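Local coordinates for protein type I polyketide synthase PikAII (Streptomyces venezuelae, PDB 3QP9) that probably epimerises alpha-substituted beta-ketoacyl intermediates, rather than reducing them, as a C2-type ketoreductase of a modular polyketide synthase, at residues W34-V39 with R224-L229; C153-A158 with M174-G179; A182-P187 with T502-T507. All blocks are in the same frame, centred on the assembly; numbering follows the deposited sequence.

Contact 1 of 3, residues W34-V39 with R224-L229; sequences WKRLAV and RASGLL
Leu229 carries the tight half of this contact, filling the corner between Trp34 and Arg36. Its CD2 lies 4.0 Å from Trp34 CB, and the aliphatic stem of Arg36 runs side by side with it, pointing the same way. The broad indole of the buried Trp34 suits this end, since its edge also meets the Leu229 backbone, with CE3 3.7 Å from Leu229 O. Arg36 and Leu229 form an antiparallel non-hydrogen-bonded pair; beside it, Leu37 N donates to Leu228 O at 2.8 Å in an almost straight bond (174°). Leu37 CD1 passes obliquely by Leu228 CB, at 4.0 Å.

Toward solvent the two chains separate. A water bridges them, donating to Leu37 O and accepting from Leu228 N, in place of a direct bond. Arg36, bent at chi3 (120°), reaches out to the turn, where Ser226 OG sits over one face of its guanidinium, 3.6 Å from NH2; a long charged arginine and a small serine suit this solvent side. Gly227 ends the turn with backbone angles at which a CB would jam against Ser226 O. The type I turn Arg224-Gly227 closes a beta hairpin with a two-residue loop (Ala225, Ser226) between strands 220-224 and 227-235, and strand 29-36 extends it as a third antiparallel strand.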
ATOM      1  N   TRP A  34       4.093 -14.845   2.274  1.00 24.85           N
ATOM      2  CA  TRP A  34       4.226 -15.226   0.863  1.00 26.56           C
ATOM      3  C   TRP A  34       4.443 -16.708   0.797  1.00 27.89           C
ATOM      4  O   TRP A  34       5.474 -17.235   1.336  1.00 28.89           O
ATOM      5  CB  TRP A  34       5.426 -14.435   0.283  1.00 26.47           C
ATOM      6  CG  TRP A  34       5.033 -12.996   0.072  1.00 24.69           C
ATOM      7  CD1 TRP A  34       5.149 -11.981   0.959  1.00 21.72           C
ATOM      8  CD2 TRP A  34       4.378 -12.446  -1.108  1.00 24.62           C
ATOM      9  NE1 TRP A  34       4.583 -10.804   0.397  1.00 27.17           N
ATOM     10  CE2 TRP A  34       4.105 -11.085  -0.847  1.00 28.25           C
ATOM     11  CE3 TRP A  34       3.943 -13.015  -2.341  1.00 26.18           C
ATOM     12  CZ2 TRP A  34       3.475 -10.222  -1.791  1.00 22.01           C
ATOM     13  CZ3 TRP A  34       3.275 -12.195  -3.266  1.00 25.39           C
ATOM     14  CH2 TRP A  34       3.091 -10.782  -2.993  1.00 23.96           C
ATOM     15  N   LYS A  35       3.456 -17.436   0.291  1.00 28.92           N
ATOM     16  CA  LYS A  35       3.478 -18.904   0.350  1.00 29.44           C
ATOM     17  C   LYS A  35       4.204 -19.438  -0.898  1.00 30.01           C
ATOM     18  O   LYS A  35       3.787 -19.201  -2.019  1.00 27.55           O
ATOM     19  CB  LYS A  35       2.029 -19.403   0.328  1.00 30.64           C
ATOM     20  CG  LYS A  35       1.839 -20.857   0.119  1.00 34.70           C
ATOM     21  CD  LYS A  35       0.278 -21.176  -0.147  1.00 42.19           C
ATOM     22  CE  LYS A  35      -0.137 -22.536   0.494  1.00 46.40           C
ATOM     23  NZ  LYS A  35      -1.094 -23.219  -0.460  1.00 45.49           N
ATOM     24  N   ARG A  36       5.276 -20.194  -0.692  1.00 28.85           N
ATOM     25  CA  ARG A  36       5.959 -20.850  -1.838  1.00 32.67           C
ATOM     26  C   ARG A  36       5.027 -21.816  -2.592  1.00 33.51           C
ATOM     27  O   ARG A  36       4.409 -22.741  -1.962  1.00 34.21           O
ATOM     28  CB  ARG A  36       7.174 -21.617  -1.281  1.00 32.21           C
ATOM     29  CG  ARG A  36       8.139 -20.636  -0.642  1.00 35.46           C
ATOM     30  CD  ARG A  36       9.143 -21.368   0.285  1.00 47.64           C
ATOM     31  NE  ARG A  36      10.498 -21.142  -0.182  1.00 48.31           N
ATOM     32  CZ  ARG A  36      11.210 -20.060   0.111  1.00 52.65           C
ATOM     33  NH1 ARG A  36      10.689 -19.081   0.890  1.00 55.53           N
ATOM     34  NH2 ARG A  36      12.436 -19.955  -0.383  1.00 51.12           N
ATOM     35  N   LEU A  37       4.910 -21.679  -3.913  1.00 34.57           N
ATOM     36  CA  LEU A  37       4.009 -22.546  -4.678  1.00 35.69           C
ATOM     37  C   LEU A  37       4.773 -23.774  -5.257  1.00 39.38           C
ATOM     38  O   LEU A  37       5.910 -23.629  -5.762  1.00 37.44           O
ATOM     39  CB  LEU A  37       3.354 -21.760  -5.820  1.00 34.73           C
ATOM     40  CG  LEU A  37       2.518 -20.547  -5.412  1.00 33.00           C
ATOM     41  CD1 LEU A  37       1.931 -19.873  -6.651  1.00 31.87           C
ATOM     42  CD2 LEU A  37       1.362 -21.007  -4.441  1.00 31.35           C
ATOM     43  N   ALA A  38       4.119 -24.948  -5.235  1.00 42.65           N
ATOM     44  CA  ALA A  38       4.683 -26.181  -5.824  1.00 46.58           C
ATOM     45  C   ALA A  38       5.054 -26.015  -7.306  1.00 48.97           C
ATOM     46  O   ALA A  38       4.323 -25.367  -8.059  1.00 47.87           O
ATOM     47  CB  ALA A  38       3.652 -27.319  -5.648  1.00 46.61           C
ATOM     48  N   VAL A  39       6.188 -26.564  -7.757  1.00 53.75           N
ATOM     49  CA  VAL A  39       6.460 -26.562  -9.235  1.00 56.84           C
ATOM     50  C   VAL A  39       5.321 -27.282  -9.972  1.00 58.02           C
ATOM     51  O   VAL A  39       4.814 -28.287  -9.445  1.00 59.79           O
ATOM     52  CB  VAL A  39       7.826 -27.199  -9.604  1.00 57.68           C
ATOM     53  CG1 VAL A  39       8.968 -26.213  -9.291  1.00 59.49           C
ATOM     54  CG2 VAL A  39       8.007 -28.546  -8.905  1.00 57.33           C
ATOM     55  N   ARG A 224      10.560 -15.157  -7.840  1.00 29.37           N
ATOM     56  CA  ARG A 224      11.840 -15.021  -7.185  1.00 32.12           C
ATOM     57  C   ARG A 224      12.762 -16.093  -7.727  1.00 35.50           C
ATOM     58  O   ARG A 224      12.357 -16.990  -8.491  1.00 35.49           O
ATOM     59  CB  ARG A 224      11.780 -15.055  -5.615  1.00 34.35           C
ATOM     60  CG  ARG A 224      10.905 -13.876  -5.015  1.00 29.90           C
ATOM     61  CD  ARG A 224      11.580 -12.593  -5.246  1.00 31.44           C
ATOM     62  NE  ARG A 224      10.935 -11.424  -4.649  1.00 28.87           N
ATOM     63  CZ  ARG A 224      10.150 -10.539  -5.294  1.00 30.39           C
ATOM     64  NH1 ARG A 224       9.656  -9.495  -4.621  1.00 28.26           N
ATOM     65  NH2 ARG A 224       9.867 -10.708  -6.573  1.00 29.33           N
ATOM     66  N   ALA A 225      14.032 -15.964  -7.385  1.00 38.64           N
ATOM     67  CA  ALA A 225      15.013 -16.981  -7.785  1.00 40.61           C
ATOM     68  C   ALA A 225      14.552 -18.383  -7.343  1.00 40.04           C
ATOM     69  O   ALA A 225      14.799 -19.360  -8.011  1.00 41.53           O
ATOM     70  CB  ALA A 225      16.394 -16.631  -7.141  1.00 41.49           C
ATOM     71  N   SER A 226      13.848 -18.458  -6.230  1.00 39.49           N
ATOM     72  CA  SER A 226      13.327 -19.756  -5.735  1.00 39.67           C
ATOM     73  C   SER A 226      12.177 -20.387  -6.495  1.00 39.48           C
ATOM     74  O   SER A 226      12.042 -21.627  -6.460  1.00 40.68           O
ATOM     75  CB  SER A 226      13.045 -19.682  -4.196  1.00 41.32           C
ATOM     76  OG  SER A 226      11.815 -19.035  -3.824  1.00 42.63           O
ATOM     77  N   GLY A 227      11.356 -19.573  -7.197  1.00 35.22           N
ATOM     78  CA  GLY A 227      10.155 -20.060  -7.844  1.00 33.33           C
ATOM     79  C   GLY A 227       9.031 -19.019  -7.661  1.00 31.37           C
ATOM     80  O   GLY A 227       9.302 -17.820  -7.541  1.00 32.07           O
ATOM     81  N   LEU A 228       7.783 -19.479  -7.657  1.00 30.55           N
ATOM     82  CA  LEU A 228       6.627 -18.584  -7.434  1.00 27.96           C
ATOM     83  C   LEU A 228       6.173 -18.574  -5.973  1.00 26.56           C
ATOM     84  O   LEU A 228       6.222 -19.657  -5.268  1.00 28.22           O
ATOM     85  CB  LEU A 228       5.485 -18.973  -8.357  1.00 28.54           C
ATOM     86  CG  LEU A 228       5.728 -19.047  -9.848  1.00 29.69           C
ATOM     87  CD1 LEU A 228       4.555 -19.705 -10.532  1.00 31.96           C
ATOM     88  CD2 LEU A 228       5.977 -17.613 -10.394  1.00 29.53           C
ATOM     89  N   LEU A 229       5.812 -17.385  -5.492  1.00 26.03           N
ATOM     90  CA  LEU A 229       5.205 -17.152  -4.169  1.00 24.19           C
ATOM     91  C   LEU A 229       3.851 -16.403  -4.259  1.00 23.43           C
ATOM     92  O   LEU A 229       3.701 -15.525  -5.071  1.00 23.59           O
ATOM     93  CB  LEU A 229       6.125 -16.344  -3.248  1.00 25.77           C
ATOM     94  CG  LEU A 229       7.446 -17.056  -2.926  1.00 23.54           C
ATOM     95  CD1 LEU A 229       8.518 -16.728  -4.046  1.00 28.65           C
ATOM     96  CD2 LEU A 229       8.100 -16.758  -1.494  1.00 27.86           C
TER
HETATM   97  O   HOH W   1       7.358 -22.239  -7.946  1.00 38.64           O

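Contact 2 of 3, residues C153-A158 with M174-G179; sequences CVTHGA and MVWGMG
Trp176 and Thr155 meet through a single polar bond in an otherwise apolar interface: Trp176 NE1 donates to Thr155 OG1 at 2.8 Å, nearly straight at 168°. The hydroxyl oxygen lies in the indole plane, so the N-H is used edge-on. Thr155 holds OG1 between its backbone N and carbonyl carbon (chi1 56°), which aims the oxygen at the indole and leaves CG2 alongside, 3.6 Å from Trp176 NE1. Threonine suits the place because one branch accepts the bond while the other packs. The same OG1 is hydrogen-bonded to Asp195 on the adjacent strand 190-196, and that second bond would help fix its position; Asp195 also accepts a hydrogen bond from Ala158 N. With these partners the buried hydroxyl and indole N-H are both satisfied.

Val175, just before Trp176, packs against Cys153, two residues earlier on the strand than Thr155. Its CG1, anti to the backbone N, comes within 4.1 Å of Cys153 CB, and a compact branched residue fits between helix and strand. The axes of the segments 153-156 and 174-179 approach to 9.5 Å and run in nearly opposite directions (150°). These segments belong to strand 151-156 and helix 170-185, successive elements of a beta-alpha-beta unit of the Rossmann-like fold.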
ATOM      1  N   CYS A 153      -0.820  -6.748 -14.282  1.00 28.41           N
ATOM      2  CA  CYS A 153       0.129  -5.616 -14.096  1.00 28.57           C
ATOM      3  C   CYS A 153       1.392  -6.135 -13.490  1.00 28.88           C
ATOM      4  O   CYS A 153       1.357  -6.773 -12.475  1.00 27.78           O
ATOM      5  CB  CYS A 153      -0.477  -4.505 -13.195  1.00 27.42           C
ATOM      6  SG  CYS A 153      -1.899  -3.689 -13.980  1.00 31.89           S
ATOM      7  N   VAL A 154       2.509  -5.906 -14.148  1.00 29.02           N
ATOM      8  CA  VAL A 154       3.781  -6.434 -13.695  1.00 29.73           C
ATOM      9  C   VAL A 154       4.610  -5.341 -13.069  1.00 31.51           C
ATOM     10  O   VAL A 154       4.717  -4.235 -13.635  1.00 33.75           O
ATOM     11  CB  VAL A 154       4.492  -7.139 -14.845  1.00 31.82           C
ATOM     12  CG1 VAL A 154       5.894  -7.626 -14.438  1.00 29.86           C
ATOM     13  CG2 VAL A 154       3.638  -8.391 -15.315  1.00 34.04           C
ATOM     14  N   THR A 155       5.195  -5.611 -11.869  1.00 30.24           N
ATOM     15  CA  THR A 155       6.056  -4.662 -11.221  1.00 28.99           C
ATOM     16  C   THR A 155       7.409  -5.340 -11.019  1.00 29.95           C
ATOM     17  O   THR A 155       7.546  -6.503 -11.306  1.00 28.63           O
ATOM     18  CB  THR A 155       5.492  -4.238  -9.825  1.00 28.69           C
ATOM     19  OG1 THR A 155       5.295  -5.436  -9.015  1.00 28.63           O
ATOM     20  CG2 THR A 155       4.171  -3.419  -9.978  1.00 30.65           C
ATOM     21  N   HIS A 156       8.427  -4.598 -10.552  1.00 30.83           N
ATOM     22  CA  HIS A 156       9.727  -5.199 -10.105  1.00 29.99           C
ATOM     23  C   HIS A 156      10.131  -4.464  -8.862  1.00 28.45           C
ATOM     24  O   HIS A 156      10.042  -3.245  -8.818  1.00 28.79           O
ATOM     25  CB  HIS A 156      10.843  -5.123 -11.219  1.00 31.46           C
ATOM     26  CG  HIS A 156      11.163  -3.741 -11.682  1.00 35.65           C
ATOM     27  ND1 HIS A 156      12.212  -3.013 -11.158  1.00 35.45           N
ATOM     28  CD2 HIS A 156      10.582  -2.945 -12.633  1.00 36.40           C
ATOM     29  CE1 HIS A 156      12.252  -1.818 -11.735  1.00 35.98           C
ATOM     30  NE2 HIS A 156      11.271  -1.747 -12.631  1.00 35.77           N
ATOM     31  N   GLY A 157      10.556  -5.197  -7.840  1.00 28.54           N
ATOM     32  CA  GLY A 157      10.997  -4.583  -6.557  1.00 27.36           C
ATOM     33  C   GLY A 157       9.851  -4.007  -5.701  1.00 27.97           C
ATOM     34  O   GLY A 157      10.107  -3.259  -4.783  1.00 29.34           O
ATOM     35  N   ALA A 158       8.597  -4.294  -6.033  1.00 26.09           N
ATOM     36  CA  ALA A 158       7.490  -3.731  -5.303  1.00 26.30           C
ATOM     37  C   ALA A 158       7.093  -4.384  -3.936  1.00 24.66           C
ATOM     38  O   ALA A 158       6.411  -3.731  -3.112  1.00 23.38           O
ATOM     39  CB  ALA A 158       6.250  -3.551  -6.232  1.00 24.96           C
ATOM     40  N   MET A 174       2.367   0.911  -5.086  1.00 27.13           N
ATOM     41  CA  MET A 174       1.051   1.665  -5.174  1.00 28.11           C
ATOM     42  C   MET A 174       0.176   1.072  -6.252  1.00 28.64           C
ATOM     43  O   MET A 174      -1.049   1.092  -6.151  1.00 28.82           O
ATOM     44  CB  MET A 174       1.221   3.167  -5.450  1.00 29.01           C
ATOM     45  CG  MET A 174       2.101   3.798  -4.399  1.00 31.18           C
ATOM     46  SD  MET A 174       1.982   5.568  -4.251  1.00 37.18           S
ATOM     47  CE  MET A 174       2.928   5.979  -5.731  1.00 31.54           C
ATOM     48  N   VAL A 175       0.780   0.498  -7.284  1.00 28.00           N
ATOM     49  CA  VAL A 175      -0.016  -0.240  -8.237  1.00 27.89           C
ATOM     50  C   VAL A 175      -0.653  -1.504  -7.645  1.00 26.40           C
ATOM     51  O   VAL A 175      -1.796  -1.863  -7.967  1.00 26.08           O
ATOM     52  CB  VAL A 175       0.827  -0.577  -9.440  1.00 30.18           C
ATOM     53  CG1 VAL A 175       0.142  -1.659 -10.277  1.00 32.95           C
ATOM     54  CG2 VAL A 175       1.072   0.712 -10.186  1.00 29.97           C
ATOM     55  N   TRP A 176       0.057  -2.162  -6.756  1.00 22.70           N
ATOM     56  CA  TRP A 176      -0.524  -3.320  -6.036  1.00 23.40           C
ATOM     57  C   TRP A 176      -1.687  -2.847  -5.210  1.00 23.50           C
ATOM     58  O   TRP A 176      -2.746  -3.517  -5.137  1.00 24.61           O
ATOM     59  CB  TRP A 176       0.519  -4.049  -5.113  1.00 21.69           C
ATOM     60  CG  TRP A 176       1.446  -4.965  -5.925  1.00 23.10           C
ATOM     61  CD1 TRP A 176       2.397  -4.555  -6.858  1.00 23.62           C
ATOM     62  CD2 TRP A 176       1.466  -6.390  -5.975  1.00 19.88           C
ATOM     63  NE1 TRP A 176       3.006  -5.616  -7.405  1.00 26.13           N
ATOM     64  CE2 TRP A 176       2.464  -6.753  -6.897  1.00 24.15           C
ATOM     65  CE3 TRP A 176       0.734  -7.414  -5.306  1.00 19.15           C
ATOM     66  CZ2 TRP A 176       2.775  -8.090  -7.205  1.00 27.79           C
ATOM     67  CZ3 TRP A 176       1.069  -8.705  -5.570  1.00 20.78           C
ATOM     68  CH2 TRP A 176       2.076  -9.063  -6.534  1.00 22.35           C
ATOM     69  N   GLY A 177      -1.532  -1.730  -4.521  1.00 24.50           N
ATOM     70  CA  GLY A 177      -2.650  -1.309  -3.654  1.00 24.61           C
ATOM     71  C   GLY A 177      -3.898  -1.022  -4.477  1.00 26.46           C
ATOM     72  O   GLY A 177      -5.028  -1.442  -4.142  1.00 26.50           O
ATOM     73  N   MET A 178      -3.701  -0.268  -5.567  1.00 26.65           N
ATOM     74  CA  MET A 178      -4.855   0.088  -6.399  1.00 27.66           C
ATOM     75  C   MET A 178      -5.406  -1.157  -7.122  1.00 27.74           C
ATOM     76  O   MET A 178      -6.633  -1.298  -7.253  1.00 29.49           O
ATOM     77  CB  MET A 178      -4.395   1.097  -7.455  1.00 28.72           C
ATOM     78  CG  MET A 178      -5.528   1.538  -8.406  1.00 34.65           C
ATOM     79  SD  MET A 178      -4.711   2.840  -9.381  1.00 43.86           S
ATOM     80  CE  MET A 178      -4.045   1.798 -10.634  1.00 41.68           C
ATOM     81  N   GLY A 179      -4.490  -2.023  -7.568  1.00 26.15           N
ATOM     82  CA  GLY A 179      -4.814  -3.309  -8.272  1.00 25.68           C
ATOM     83  C   GLY A 179      -5.719  -4.233  -7.509  1.00 25.93           C
ATOM     84  O   GLY A 179      -6.649  -4.832  -8.086  1.00 27.67           O
TER

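Contact 3 of 3, residues A182-P187 with T502-T507; sequences AALEHP and TARPGT
Arg504 packs against Ala183 and Pro187 at the C-terminal end of helix 170-185, the helix of a Rossmann-like beta-alpha-beta unit, and so joins that end to the loop between helices 493-501 and 513-516. Its side chain leaves the loop with CG anti to the backbone N (chi1 166°), bends at chi2 (74°), and then runs extended past the last helical turn. This path sets its methylenes beside the backbone: Arg504 CD is 3.4 Å from Ala183 O. That carbonyl could not make the usual helical bond four residues on, because Pro187 has no N-H, and the chain departs from helical geometry at His186. The proline ring packs on the same stem, Pro187 CB lying 3.9 Å from Arg504 CD.

The flat guanidinium is met from two directions. Over one face, offset toward its rim, sits Ala183 CB, 3.9 Å from Arg504 NE; alanine is small enough to let the plane come close. At the edge is Pro187 O, to which Arg504 NH2 makes a weak hydrogen bond, 3.0 Å long and bent to 131°. The stronger grip comes from beyond these segments: NH1 forms a salt bridge with Asp219, and NH2 also bonds to Trp190 O. The partial negative charge expected at a helix C-terminus would further favour a cation here.

Leu184 crosses Arg504 at about a right angle. Although its CB points away from the loop, the branch end returns, placing CD2 4.1 Å from Arg504 CB and shielding the root of the side chain. On the more open side Pro187 lends a rigid ring to Ala503. The side chain of Ala503 offers only its methyl, CB 4.3 Å from Pro187 CG; its carbonyl comes nearer, with Ala503 O 3.6 Å from Pro187 CB.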
ATOM      1  N   ALA A 182      -9.019  -2.744  -8.032  1.00 29.36           N
ATOM      2  CA  ALA A 182      -9.502  -3.024  -9.400  1.00 31.36           C
ATOM      3  C   ALA A 182     -10.042  -4.460  -9.554  1.00 30.98           C
ATOM      4  O   ALA A 182     -11.072  -4.673 -10.217  1.00 32.73           O
ATOM      5  CB  ALA A 182      -8.414  -2.740 -10.444  1.00 31.37           C
ATOM      6  N   ALA A 183      -9.371  -5.419  -8.943  1.00 30.02           N
ATOM      7  CA  ALA A 183      -9.935  -6.774  -8.814  1.00 30.42           C
ATOM      8  C   ALA A 183     -11.355  -6.861  -8.254  1.00 30.57           C
ATOM      9  O   ALA A 183     -12.150  -7.751  -8.681  1.00 30.53           O
ATOM     10  CB  ALA A 183      -9.029  -7.687  -7.925  1.00 25.90           C
ATOM     11  N   LEU A 184     -11.656  -6.049  -7.243  1.00 30.74           N
ATOM     12  CA  LEU A 184     -12.988  -6.156  -6.591  1.00 31.62           C
ATOM     13  C   LEU A 184     -13.999  -5.383  -7.381  1.00 34.02           C
ATOM     14  O   LEU A 184     -15.165  -5.790  -7.480  1.00 34.22           O
ATOM     15  CB  LEU A 184     -12.978  -5.594  -5.193  1.00 34.10           C
ATOM     16  CG  LEU A 184     -12.078  -6.312  -4.201  1.00 32.21           C
ATOM     17  CD1 LEU A 184     -11.938  -5.535  -2.868  1.00 35.89           C
ATOM     18  CD2 LEU A 184     -12.626  -7.694  -4.019  1.00 33.80           C
ATOM     19  N   GLU A 185     -13.537  -4.300  -8.005  1.00 33.77           N
ATOM     20  CA  GLU A 185     -14.424  -3.448  -8.815  1.00 34.49           C
ATOM     21  C   GLU A 185     -14.659  -3.914 -10.257  1.00 34.69           C
ATOM     22  O   GLU A 185     -15.715  -3.633 -10.853  1.00 33.92           O
ATOM     23  CB  GLU A 185     -13.965  -1.967  -8.749  1.00 34.91           C
ATOM     24  CG  GLU A 185     -13.972  -1.317  -7.337  1.00 31.89           C
ATOM     25  CD  GLU A 185     -13.555   0.138  -7.414  1.00 38.22           C
ATOM     26  OE1 GLU A 185     -13.107   0.612  -8.494  1.00 35.11           O
ATOM     27  OE2 GLU A 185     -13.635   0.806  -6.380  1.00 39.13           O
ATOM     28  N   HIS A 186     -13.681  -4.576 -10.864  1.00 33.25           N
ATOM     29  CA  HIS A 186     -13.845  -5.091 -12.229  1.00 33.85           C
ATOM     30  C   HIS A 186     -13.452  -6.573 -12.273  1.00 33.03           C
ATOM     31  O   HIS A 186     -12.451  -6.976 -12.898  1.00 32.49           O
ATOM     32  CB  HIS A 186     -13.016  -4.244 -13.216  1.00 34.76           C
ATOM     33  CG  HIS A 186     -13.345  -2.793 -13.166  1.00 37.97           C
ATOM     34  ND1 HIS A 186     -14.457  -2.275 -13.797  1.00 41.48           N
ATOM     35  CD2 HIS A 186     -12.711  -1.741 -12.589  1.00 39.72           C
ATOM     36  CE1 HIS A 186     -14.519  -0.970 -13.588  1.00 41.64           C
ATOM     37  NE2 HIS A 186     -13.475  -0.615 -12.855  1.00 43.80           N
ATOM     38  N   PRO A 187     -14.172  -7.388 -11.529  1.00 32.28           N
ATOM     39  CA  PRO A 187     -13.637  -8.739 -11.342  1.00 32.00           C
ATOM     40  C   PRO A 187     -13.587  -9.606 -12.623  1.00 33.50           C
ATOM     41  O   PRO A 187     -12.804 -10.501 -12.711  1.00 32.60           O
ATOM     42  CB  PRO A 187     -14.606  -9.364 -10.358  1.00 29.55           C
ATOM     43  CG  PRO A 187     -15.898  -8.480 -10.493  1.00 33.82           C
ATOM     44  CD  PRO A 187     -15.395  -7.126 -10.757  1.00 34.15           C
ATOM     45  N   THR A 502     -17.668 -12.184  -2.613  1.00 38.42           N
ATOM     46  CA  THR A 502     -18.992 -12.259  -3.258  1.00 41.97           C
ATOM     47  C   THR A 502     -18.869 -11.950  -4.756  1.00 40.48           C
ATOM     48  O   THR A 502     -19.474 -12.642  -5.561  1.00 41.89           O
ATOM     49  CB  THR A 502     -20.130 -11.457  -2.500  1.00 43.26           C
ATOM     50  OG1 THR A 502     -20.350 -12.034  -1.193  1.00 46.68           O
ATOM     51  CG2 THR A 502     -21.487 -11.533  -3.228  1.00 45.21           C
ATOM     52  N   ALA A 503     -18.077 -10.954  -5.126  1.00 38.91           N
ATOM     53  CA  ALA A 503     -17.894 -10.612  -6.542  1.00 39.80           C
ATOM     54  C   ALA A 503     -16.663 -11.217  -7.202  1.00 38.52           C
ATOM     55  O   ALA A 503     -16.659 -11.526  -8.399  1.00 36.38           O
ATOM     56  CB  ALA A 503     -17.861  -9.094  -6.710  1.00 41.40           C
ATOM     57  N   ARG A 504     -15.614 -11.399  -6.411  1.00 34.88           N
ATOM     58  CA  ARG A 504     -14.358 -11.796  -6.974  1.00 33.93           C
ATOM     59  C   ARG A 504     -13.842 -12.983  -6.155  1.00 33.48           C
ATOM     60  O   ARG A 504     -13.584 -12.815  -4.999  1.00 31.34           O
ATOM     61  CB  ARG A 504     -13.393 -10.568  -6.839  1.00 34.65           C
ATOM     62  CG  ARG A 504     -11.921 -10.851  -7.053  1.00 29.82           C
ATOM     63  CD  ARG A 504     -11.651 -11.069  -8.497  1.00 28.95           C
ATOM     64  NE  ARG A 504     -10.272 -11.332  -8.733  1.00 27.89           N
ATOM     65  CZ  ARG A 504      -9.668 -11.350  -9.937  1.00 31.39           C
ATOM     66  NH1 ARG A 504      -8.335 -11.582  -9.973  1.00 32.55           N
ATOM     67  NH2 ARG A 504     -10.344 -11.112 -11.076  1.00 32.04           N
ATOM     68  N   PRO A 505     -13.700 -14.182  -6.767  1.00 34.03           N
ATOM     69  CA  PRO A 505     -12.954 -15.261  -6.012  1.00 33.55           C
ATOM     70  C   PRO A 505     -11.497 -14.876  -5.767  1.00 31.07           C
ATOM     71  O   PRO A 505     -10.911 -14.140  -6.547  1.00 30.76           O
ATOM     72  CB  PRO A 505     -12.990 -16.485  -6.949  1.00 33.86           C
ATOM     73  CG  PRO A 505     -13.883 -16.085  -8.123  1.00 37.32           C
ATOM     74  CD  PRO A 505     -14.254 -14.632  -8.064  1.00 33.72           C
ATOM     75  N   GLY A 506     -10.902 -15.376  -4.689  1.00 28.64           N
ATOM     76  CA  GLY A 506      -9.483 -15.170  -4.520  1.00 27.15           C
ATOM     77  C   GLY A 506      -8.976 -16.045  -3.441  1.00 26.51           C
ATOM     78  O   GLY A 506      -9.733 -16.819  -2.801  1.00 27.32           O
ATOM     79  N   THR A 507      -7.696 -15.915  -3.202  1.00 26.17           N
ATOM     80  CA  THR A 507      -7.029 -16.893  -2.325  1.00 25.34           C
ATOM     81  C   THR A 507      -6.276 -16.204  -1.200  1.00 23.82           C
ATOM     82  O   THR A 507      -5.547 -16.849  -0.379  1.00 23.92           O
ATOM     83  CB  THR A 507      -5.977 -17.678  -3.095  1.00 24.68           C
ATOM     84  OG1 THR A 507      -5.096 -16.741  -3.757  1.00 29.14           O
ATOM     85  CG2 THR A 507      -6.575 -18.670  -4.142  1.00 26.00           C
TER

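Contacts 1 and 2 have centres about 18 Å apart yet touch through two tryptophans, Trp34 CH2 lying 3.9 Å from Trp176 CZ3. Asp195 ties them further: one carboxylate oxygen takes the salt bridge from Arg224, the other serves Thr155 and Ala158. Contacts 2 and 3 share helix 170-185, the middle of it packing on the strand and its end on the loop 502-507, with centres about 17 Å apart. Contacts 1 and 3 stay separate, their nearest atoms about 7 Å apart, and their segments alternate along the chain. Strand 29-36 and loop 502-507, from near the two ends of the chain, both pack on elements of the region 151-235.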